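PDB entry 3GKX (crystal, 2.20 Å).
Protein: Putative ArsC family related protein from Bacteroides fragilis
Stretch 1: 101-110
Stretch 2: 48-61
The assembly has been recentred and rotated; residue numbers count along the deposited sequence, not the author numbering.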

# COMPACT_ATOMS: atom_id res chain seq x y z
N VAL B 101 6.07 7.96 -11.00
CA VAL B 101 6.12 7.37 -12.34
C VAL B 101 4.89 6.48 -12.48
O VAL B 101 4.56 5.71 -11.59
CB VAL B 101 7.42 6.56 -12.59
CG1 VAL B 101 7.44 5.99 -14.02
CG2 VAL B 101 8.60 7.42 -12.42
N VAL B 102 4.20 6.61 -13.61
CA VAL B 102 2.95 5.91 -13.87
C VAL B 102 3.20 5.09 -15.15
O VAL B 102 3.65 5.65 -16.17
CB VAL B 102 1.80 6.94 -14.10
CG1 VAL B 102 0.49 6.27 -14.50
CG2 VAL B 102 1.62 7.80 -12.89
N THR B 103 2.96 3.78 -15.09
CA THR B 103 2.91 2.92 -16.28
C THR B 103 1.63 2.11 -16.17
O THR B 103 0.94 2.20 -15.16
CB THR B 103 4.09 1.93 -16.37
OG1 THR B 103 3.99 1.01 -15.28
CG2 THR B 103 5.46 2.65 -16.23
N GLU B 104 1.31 1.33 -17.21
CA GLU B 104 0.10 0.51 -17.27
C GLU B 104 -0.00 -0.48 -16.11
O GLU B 104 -1.06 -0.69 -15.57
CB GLU B 104 0.08 -0.27 -18.59
CG GLU B 104 -1.33 -0.45 -19.19
CD GLU B 104 -1.45 -1.69 -20.08
OE1 GLU B 104 -0.45 -2.40 -20.25
OE2 GLU B 104 -2.55 -1.97 -20.60
N ARG B 105 1.10 -1.12 -15.75
CA ARG B 105 1.07 -2.15 -14.72
C ARG B 105 1.40 -1.65 -13.32
O ARG B 105 0.95 -2.26 -12.35
CB ARG B 105 2.05 -3.27 -15.07
CG ARG B 105 1.43 -4.38 -15.89
CD ARG B 105 2.42 -5.51 -16.18
NE ARG B 105 1.70 -6.67 -16.67
CZ ARG B 105 2.26 -7.77 -17.13
NH1 ARG B 105 3.58 -7.88 -17.18
NH2 ARG B 105 1.50 -8.78 -17.55
N PHE B 106 2.17 -0.57 -13.18
CA PHE B 106 2.55 -0.08 -11.83
C PHE B 106 2.77 1.43 -11.70
O PHE B 106 3.03 2.08 -12.69
CB PHE B 106 3.77 -0.82 -11.29
CG PHE B 106 4.90 -0.84 -12.24
CD1 PHE B 106 5.83 0.19 -12.24
CD2 PHE B 106 5.00 -1.85 -13.16
CE1 PHE B 106 6.86 0.19 -13.17
CE2 PHE B 106 6.02 -1.88 -14.07
CZ PHE B 106 6.95 -0.86 -14.08
N VAL B 107 2.67 1.95 -10.48
CA VAL B 107 2.97 3.32 -10.18
C VAL B 107 4.01 3.35 -9.09
O VAL B 107 3.82 2.74 -8.03
CB VAL B 107 1.69 4.10 -9.71
CG1 VAL B 107 2.06 5.53 -9.12
CG2 VAL B 107 0.63 4.19 -10.86
N LEU B 108 5.09 4.10 -9.31
CA LEU B 108 6.12 4.29 -8.30
C LEU B 108 6.05 5.68 -7.65
O LEU B 108 5.81 6.70 -8.32
CB LEU B 108 7.52 4.06 -8.89
CG LEU B 108 7.68 2.87 -9.84
CD1 LEU B 108 8.94 3.00 -10.64
CD2 LEU B 108 7.63 1.53 -9.06
N VAL B 109 6.26 5.71 -6.34
CA VAL B 109 6.12 6.94 -5.61
C VAL B 109 7.44 7.30 -4.94
O VAL B 109 8.01 6.51 -4.19
CB VAL B 109 5.02 6.77 -4.55
CG1 VAL B 109 4.80 8.09 -3.80
CG2 VAL B 109 3.73 6.24 -5.20
N GLY B 110 7.95 8.50 -5.22
CA GLY B 110 9.30 8.87 -4.77
C GLY B 110 10.35 8.08 -5.53
O GLY B 110 10.02 7.26 -6.39
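Stretch 2 48-61: AWIPLSGLPVKKFF

No direct hydrogen bond joins the two stretches; the O atom of water 1 bridges them, donating to Ser53 O (2.9 Å) and to Val107 O (2.7 Å). Beside it, Ser53 CA comes within 3.4 Å of Val107 O in a CA-H...O contact, and here the backbones run close, with the CA atoms of Val107 and Ser53 4.5 Å apart.

Stretch 1 folds back on itself: Val101 and Leu108 exchange backbone hydrogen bonds. Val102, Val107 and Val109 point their CA-to-CB bonds toward stretch 2. Helix 48-53 crosses strand 107-109 almost at right angles (signed angle -85°), the axes approaching to 7.4 Å. The helix is kinked at Pro51, whose nitrogen carries no hydrogen to bond the preceding turn. Gly54 then leaves helical geometry with positive phi, a conformation that favours glycine, and a 3-10 segment follows at 57-60.

The valines are compact and branched at CB, well suited to an extended strand and to close packing. Val102 covers one face of the Trp49 indole, its CG2 3.8 Å from the centroid of the five-membered ring. Val107 CG2 lies 3.7 Å from Leu52 CB and 3.9 Å from Trp49 CB. Farther along, Val109 CG2 sits over the Phe60 ring, 3.5 Å from Phe60 CZ, and also meets Leu55 CD1 at 3.5 Å.

The CA-to-CB bond of Leu52 points toward stretch 1, and its methyl groups lie against the backbone of the turn: Leu52 CD1 is 2.9 Å from Arg105 O, shorter than an ordinary van der Waals contact, and Leu52 CD2 is 3.6 Å from Thr103 O. The CA-to-CB bond of Ser53 points sideways, and the Ser53 hydroxyl serves its own stretch, donating to Ile50 O (2.5 Å from Ser53 OG) and accepting from Leu55 N (2.9 Å from Ser53 OG).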

# COMPACT_ATOMS: atom_id res chain seq x y z
N ALA B 48 -7.00 6.03 -9.87
CA ALA B 48 -6.39 4.91 -10.62
C ALA B 48 -4.94 4.66 -10.16
O ALA B 48 -4.50 3.51 -10.04
CB ALA B 48 -6.44 5.17 -12.13
N TRP B 49 -4.20 5.74 -9.90
CA TRP B 49 -2.77 5.57 -9.58
C TRP B 49 -2.50 4.96 -8.21
O TRP B 49 -1.56 4.21 -8.07
CB TRP B 49 -1.98 6.87 -9.72
CG TRP B 49 -2.05 7.41 -11.10
CD1 TRP B 49 -2.41 6.73 -12.22
CD2 TRP B 49 -1.70 8.75 -11.53
NE1 TRP B 49 -2.35 7.57 -13.31
CE2 TRP B 49 -1.92 8.81 -12.91
CE3 TRP B 49 -1.28 9.90 -10.86
CZ2 TRP B 49 -1.72 9.97 -13.65
CZ3 TRP B 49 -1.07 11.05 -11.60
CH2 TRP B 49 -1.29 11.08 -12.98
N ILE B 50 -3.34 5.26 -7.22
CA ILE B 50 -3.02 4.82 -5.87
C ILE B 50 -3.12 3.30 -5.72
O ILE B 50 -2.18 2.69 -5.18
CB ILE B 50 -3.89 5.56 -4.82
CG1 ILE B 50 -3.45 7.01 -4.72
CG2 ILE B 50 -3.82 4.85 -3.44
CD1 ILE B 50 -4.47 7.90 -3.99
N PRO B 51 -4.25 2.69 -6.15
CA PRO B 51 -4.37 1.23 -6.12
C PRO B 51 -3.26 0.52 -6.90
O PRO B 51 -2.76 -0.47 -6.43
CB PRO B 51 -5.74 0.93 -6.75
CG PRO B 51 -6.36 2.22 -7.04
CD PRO B 51 -5.54 3.34 -6.46
N LEU B 52 -2.85 1.07 -8.04
CA LEU B 52 -1.75 0.49 -8.85
C LEU B 52 -0.45 0.53 -8.11
O LEU B 52 0.38 -0.35 -8.29
CB LEU B 52 -1.59 1.26 -10.16
CG LEU B 52 -1.01 0.64 -11.42
CD1 LEU B 52 -1.49 -0.80 -11.63
CD2 LEU B 52 -1.45 1.53 -12.59
N SER B 53 -0.27 1.55 -7.28
CA SER B 53 0.95 1.68 -6.49
C SER B 53 1.03 0.64 -5.37
O SER B 53 2.12 0.34 -4.94
CB SER B 53 1.05 3.07 -5.83
OG SER B 53 0.25 3.09 -4.66
N GLY B 54 -0.11 0.13 -4.91
CA GLY B 54 -0.12 -0.78 -3.76
C GLY B 54 0.14 -0.11 -2.40
O GLY B 54 0.23 -0.82 -1.35
N LEU B 55 0.22 1.23 -2.39
CA LEU B 55 0.59 1.97 -1.18
C LEU B 55 -0.58 2.67 -0.49
O LEU B 55 -1.55 2.99 -1.15
CB LEU B 55 1.58 3.05 -1.51
CG LEU B 55 2.96 2.73 -2.03
CD1 LEU B 55 3.58 4.07 -2.45
CD2 LEU B 55 3.78 2.01 -0.95
N PRO B 56 -0.45 2.93 0.87
CA PRO B 56 -1.41 3.76 1.56
C PRO B 56 -1.51 5.17 0.97
O PRO B 56 -0.54 5.72 0.41
CB PRO B 56 -0.86 3.81 3.02
CG PRO B 56 -0.00 2.60 3.16
CD PRO B 56 0.59 2.42 1.78
N VAL B 57 -2.69 5.75 1.07
CA VAL B 57 -2.91 7.01 0.42
C VAL B 57 -2.06 8.07 1.06
O VAL B 57 -1.63 9.00 0.37
CB VAL B 57 -4.37 7.42 0.46
CG1 VAL B 57 -4.53 8.83 -0.19
CG2 VAL B 57 -5.20 6.36 -0.27
N LYS B 58 -1.78 7.94 2.37
CA LYS B 58 -0.85 8.90 3.01
C LYS B 58 0.55 8.95 2.39
O LYS B 58 1.19 9.99 2.44
CB LYS B 58 -0.81 8.72 4.54
CG LYS B 58 -0.53 7.33 5.00
CD LYS B 58 -0.61 7.29 6.50
CE LYS B 58 -0.25 5.91 7.03
NZ LYS B 58 -0.97 4.85 6.33
N LYS B 59 0.99 7.85 1.75
CA LYS B 59 2.31 7.79 1.10
C LYS B 59 2.40 8.67 -0.14
O LYS B 59 3.48 8.86 -0.70
CB LYS B 59 2.70 6.35 0.72
CG LYS B 59 2.93 5.36 1.88
CD LYS B 59 3.95 5.87 2.85
CE LYS B 59 4.98 4.83 3.19
NZ LYS B 59 6.13 5.54 3.88
N PHE B 60 1.26 9.18 -0.58
CA PHE B 60 1.24 10.09 -1.72
C PHE B 60 1.34 11.54 -1.28
O PHE B 60 1.18 12.44 -2.10
CB PHE B 60 -0.03 9.90 -2.54
CG PHE B 60 0.05 8.75 -3.51
CD1 PHE B 60 0.12 8.99 -4.89
CD2 PHE B 60 0.10 7.42 -3.04
CE1 PHE B 60 0.21 7.91 -5.80
CE2 PHE B 60 0.19 6.37 -3.93
CZ PHE B 60 0.24 6.62 -5.32
N PHE B 61 1.60 11.76 0.01
CA PHE B 61 1.80 13.10 0.50
C PHE B 61 3.27 13.51 0.53
O PHE B 61 4.14 12.75 0.93
CB PHE B 61 1.07 13.35 1.84
CG PHE B 61 -0.42 13.59 1.68
CD1 PHE B 61 -0.92 14.89 1.57
CD2 PHE B 61 -1.32 12.52 1.58
CE1 PHE B 61 -2.30 15.11 1.40
CE2 PHE B 61 -2.70 12.73 1.41
CZ PHE B 61 -3.18 14.03 1.32
O HOH W 1 4.61 1.44 -5.79